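Conserved hypothetical secreted protein (Helicobacter pylori, PDB 4RNZ) is a cell shape-determining M23B metallopeptidase that probably cleaves peptidoglycan peptides with a zinc ion. Local coordinates at residues D32-A37 with R217-V222. Sequence-based numbering, arbitrary orientation.
Sequences DKELSA and RPHYGV. With ZN (zinc ion), chain B.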
ATOM      1  N   ASP A  32      20.105   0.108   3.177  1.00 37.04           N
ATOM      2  CA  ASP A  32      19.450  -0.626   4.268  1.00 34.46           C
ATOM      3  C   ASP A  32      18.855   0.305   5.348  1.00 35.05           C
ATOM      4  O   ASP A  32      17.795   0.017   5.904  1.00 30.50           O
ATOM      5  CB  ASP A  32      20.405  -1.645   4.871  1.00 36.72           C
ATOM      6  CG  ASP A  32      20.548  -2.895   4.014  1.00 38.29           C
ATOM      7  OD1 ASP A  32      19.746  -3.093   3.079  1.00 37.05           O
ATOM      8  OD2 ASP A  32      21.475  -3.689   4.286  1.00 38.92           O
ATOM      9  N   LYS A  33      19.509   1.427   5.642  1.00 32.81           N
ATOM     10  CA  LYS A  33      18.907   2.415   6.533  1.00 33.66           C
ATOM     11  C   LYS A  33      17.582   2.955   5.992  1.00 31.60           C
ATOM     12  O   LYS A  33      16.619   3.062   6.737  1.00 33.53           O
ATOM     13  CB  LYS A  33      19.867   3.569   6.786  1.00 34.20           C
ATOM     14  CG  LYS A  33      21.010   3.159   7.690  1.00 36.28           C
ATOM     15  CD  LYS A  33      21.948   4.322   7.965  1.00 37.72           C
ATOM     16  CE  LYS A  33      22.761   4.097   9.225  1.00 41.90           C
ATOM     17  NZ  LYS A  33      24.201   4.307   8.944  1.00 41.64           N
ATOM     18  N   GLU A  34      17.532   3.289   4.704  1.00 34.32           N
ATOM     19  CA  GLU A  34      16.278   3.753   4.100  1.00 37.51           C
ATOM     20  C   GLU A  34      15.184   2.683   4.287  1.00 33.85           C
ATOM     21  O   GLU A  34      14.053   2.973   4.662  1.00 32.92           O
ATOM     22  CB  GLU A  34      16.446   4.043   2.607  1.00 38.79           C
ATOM     23  CG  GLU A  34      17.123   5.365   2.272  1.00 42.54           C
ATOM     24  CD  GLU A  34      16.863   5.823   0.826  1.00 40.82           C
ATOM     25  OE1 GLU A  34      16.996   7.030   0.561  1.00 37.97           O
ATOM     26  OE2 GLU A  34      16.523   4.991  -0.047  1.00 38.26           O
ATOM     27  N   LEU A  35      15.561   1.441   4.051  1.00 33.10           N
ATOM     28  CA  LEU A  35      14.652   0.301   4.175  1.00 36.04           C
ATOM     29  C   LEU A  35      14.080   0.239   5.609  1.00 34.87           C
ATOM     30  O   LEU A  35      12.854   0.125   5.819  1.00 33.02           O
ATOM     31  CB  LEU A  35      15.426  -0.967   3.793  1.00 38.04           C
ATOM     32  CG  LEU A  35      14.907  -2.038   2.854  1.00 42.01           C
ATOM     33  CD1 LEU A  35      14.208  -1.482   1.622  1.00 43.80           C
ATOM     34  CD2 LEU A  35      16.074  -2.937   2.466  1.00 40.32           C
ATOM     35  N   SER A  36      14.970   0.406   6.590  1.00 31.70           N
ATOM     36  CA  SER A  36      14.608   0.369   7.991  1.00 30.38           C
ATOM     37  C   SER A  36      13.728   1.505   8.453  1.00 29.30           C
ATOM     38  O   SER A  36      13.100   1.392   9.482  1.00 27.79           O
ATOM     39  CB  SER A  36      15.871   0.349   8.856  1.00 33.42           C
ATOM     40  OG  SER A  36      16.451   1.644   8.958  1.00 35.67           O
ATOM     41  N   ALA A  37      13.677   2.607   7.711  1.00 29.02           N
ATOM     42  CA  ALA A  37      12.839   3.741   8.093  1.00 32.36           C
ATOM     43  C   ALA A  37      11.352   3.507   7.831  1.00 33.76           C
ATOM     44  O   ALA A  37      10.537   4.333   8.213  1.00 38.25           O
ATOM     45  CB  ALA A  37      13.297   5.009   7.361  1.00 34.70           C
ATOM     46  N   ARG A 217      18.624  -5.864  -2.621  1.00 60.28           N
ATOM     47  CA  ARG A 217      18.098  -5.200  -3.815  1.00 59.21           C
ATOM     48  C   ARG A 217      16.771  -4.416  -3.643  1.00 54.40           C
ATOM     49  O   ARG A 217      16.458  -3.587  -4.504  1.00 52.58           O
ATOM     50  CB  ARG A 217      17.944  -6.209  -4.974  1.00 64.66           C
ATOM     51  CG  ARG A 217      17.258  -5.626  -6.220  1.00 69.98           C
ATOM     52  CD  ARG A 217      17.268  -6.534  -7.440  1.00 70.85           C
ATOM     53  NE  ARG A 217      18.618  -6.672  -7.983  1.00 74.60           N
ATOM     54  CZ  ARG A 217      19.319  -7.805  -8.035  1.00 72.93           C
ATOM     55  NH1 ARG A 217      18.815  -8.955  -7.599  1.00 71.96           N
ATOM     56  NH2 ARG A 217      20.544  -7.787  -8.544  1.00 75.06           N
ATOM     57  N   PRO A 218      15.979  -4.657  -2.569  1.00 48.41           N
ATOM     58  CA  PRO A 218      14.674  -3.967  -2.544  1.00 44.03           C
ATOM     59  C   PRO A 218      14.807  -2.485  -2.244  1.00 37.53           C
ATOM     60  O   PRO A 218      15.444  -2.122  -1.266  1.00 37.74           O
ATOM     61  CB  PRO A 218      13.912  -4.654  -1.407  1.00 45.11           C
ATOM     62  CG  PRO A 218      14.744  -5.807  -0.994  1.00 45.26           C
ATOM     63  CD  PRO A 218      16.154  -5.501  -1.382  1.00 48.89           C
ATOM     64  N   HIS A 219      14.191  -1.640  -3.062  1.00 35.29           N
ATOM     65  CA  HIS A 219      14.221  -0.182  -2.839  1.00 33.17           C
ATOM     66  C   HIS A 219      12.829   0.395  -3.052  1.00 33.67           C
ATOM     67  O   HIS A 219      12.308   0.361  -4.162  1.00 31.15           O
ATOM     68  CB  HIS A 219      15.239   0.472  -3.768  1.00 33.20           C
ATOM     69  CG  HIS A 219      15.355   1.960  -3.609  1.00 31.25           C
ATOM     70  ND1 HIS A 219      15.259   2.828  -4.676  1.00 33.23           N
ATOM     71  CD2 HIS A 219      15.537   2.731  -2.514  1.00 31.13           C
ATOM     72  CE1 HIS A 219      15.405   4.068  -4.247  1.00 31.82           C
ATOM     73  NE2 HIS A 219      15.588   4.035  -2.942  1.00 31.93           N
ATOM     74  N   TYR A 220      12.218   0.893  -1.975  1.00 30.09           N
ATOM     75  CA  TYR A 220      10.804   1.227  -1.993  1.00 31.79           C
ATOM     76  C   TYR A 220      10.542   2.717  -2.319  1.00 29.05           C
ATOM     77  O   TYR A 220       9.699   3.362  -1.707  1.00 32.20           O
ATOM     78  CB  TYR A 220      10.147   0.806  -0.682  1.00 32.61           C
ATOM     79  CG  TYR A 220      10.065  -0.704  -0.467  1.00 32.79           C
ATOM     80  CD1 TYR A 220       9.779  -1.567  -1.516  1.00 33.28           C
ATOM     81  CD2 TYR A 220      10.256  -1.259   0.802  1.00 36.22           C
ATOM     82  CE1 TYR A 220       9.693  -2.946  -1.313  1.00 33.60           C
ATOM     83  CE2 TYR A 220      10.178  -2.637   1.013  1.00 35.74           C
ATOM     84  CZ  TYR A 220       9.896  -3.470  -0.050  1.00 34.39           C
ATOM     85  OH  TYR A 220       9.799  -4.830   0.133  1.00 37.34           O
ATOM     86  N   GLY A 221      11.247   3.222  -3.321  1.00 28.45           N
ATOM     87  CA  GLY A 221      11.081   4.593  -3.794  1.00 26.92           C
ATOM     88  C   GLY A 221      12.006   4.787  -4.973  1.00 27.37           C
ATOM     89  O   GLY A 221      12.559   3.840  -5.491  1.00 28.16           O
ATOM     90  N   VAL A 222      12.125   6.026  -5.420  1.00 29.01           N
ATOM     91  CA  VAL A 222      13.045   6.394  -6.493  1.00 30.61           C
ATOM     92  C   VAL A 222      14.007   7.377  -5.862  1.00 28.81           C
ATOM     93  O   VAL A 222      13.580   8.307  -5.186  1.00 29.77           O
ATOM     94  CB  VAL A 222      12.323   7.089  -7.660  1.00 31.66           C
ATOM     95  CG1 VAL A 222      13.328   7.534  -8.722  1.00 33.67           C
ATOM     96  CG2 VAL A 222      11.283   6.173  -8.255  1.00 33.93           C
TER
HETATM   97 ZN    ZN B 501      15.793   5.631  -1.791  1.00 32.61          ZN
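Glu34 and His219 meet through a zinc ion, the glutamate giving OE2 at 2.0 Å from the zinc and the histidine giving NE2, also 2.0 Å from the zinc. The second carboxylate oxygen, OE1, lies 3.0 Å from the zinc, so the glutamate grips the metal essentially with one oxygen. OE2 of Glu34 comes to the edge of the imidazole, 3.2 Å from His219 NE2, a spacing set by their shared metal and not by a hydrogen bond; carboxylate and ring planes are only 7° apart. Glutamate suits this place because its chain, extended beyond CG, carries the carboxylate as far as the zinc. His219 has CG anti to the backbone N (chi1 -179°), which sends the ring out to the metal. His219, Asp223 and His301 are the His/Asp/His ligands expected of an M23 peptidase, whereas Glu34, from N-terminal helix 30-36, completes the site; it probably blocks the active site, consistent with a latent, self-inhibited form. Beside the metal, Leu35 CD1 presses on the backbone of Pro218, 3.2 Å from its O, and lies 4.0 Å from Tyr220 CD2, approaching the ring obliquely. Leucine's branched apolar end suits a place lined also by Phe81 and Ile62. In the second shell, Glu34 OE1 is hydrogen-bonded to His266 NE2. The Pro203 carbonyl at His219 ND1 and the zinc at NE2 together fix the ring's rotation; with ND1 as donor, NE2 keeps its lone pair for the metal. Tyr220, centre of an inverse gamma turn, joins an apolar ring beside Leu35 to a hydroxyl hydrogen-bonded to Ser63 OG.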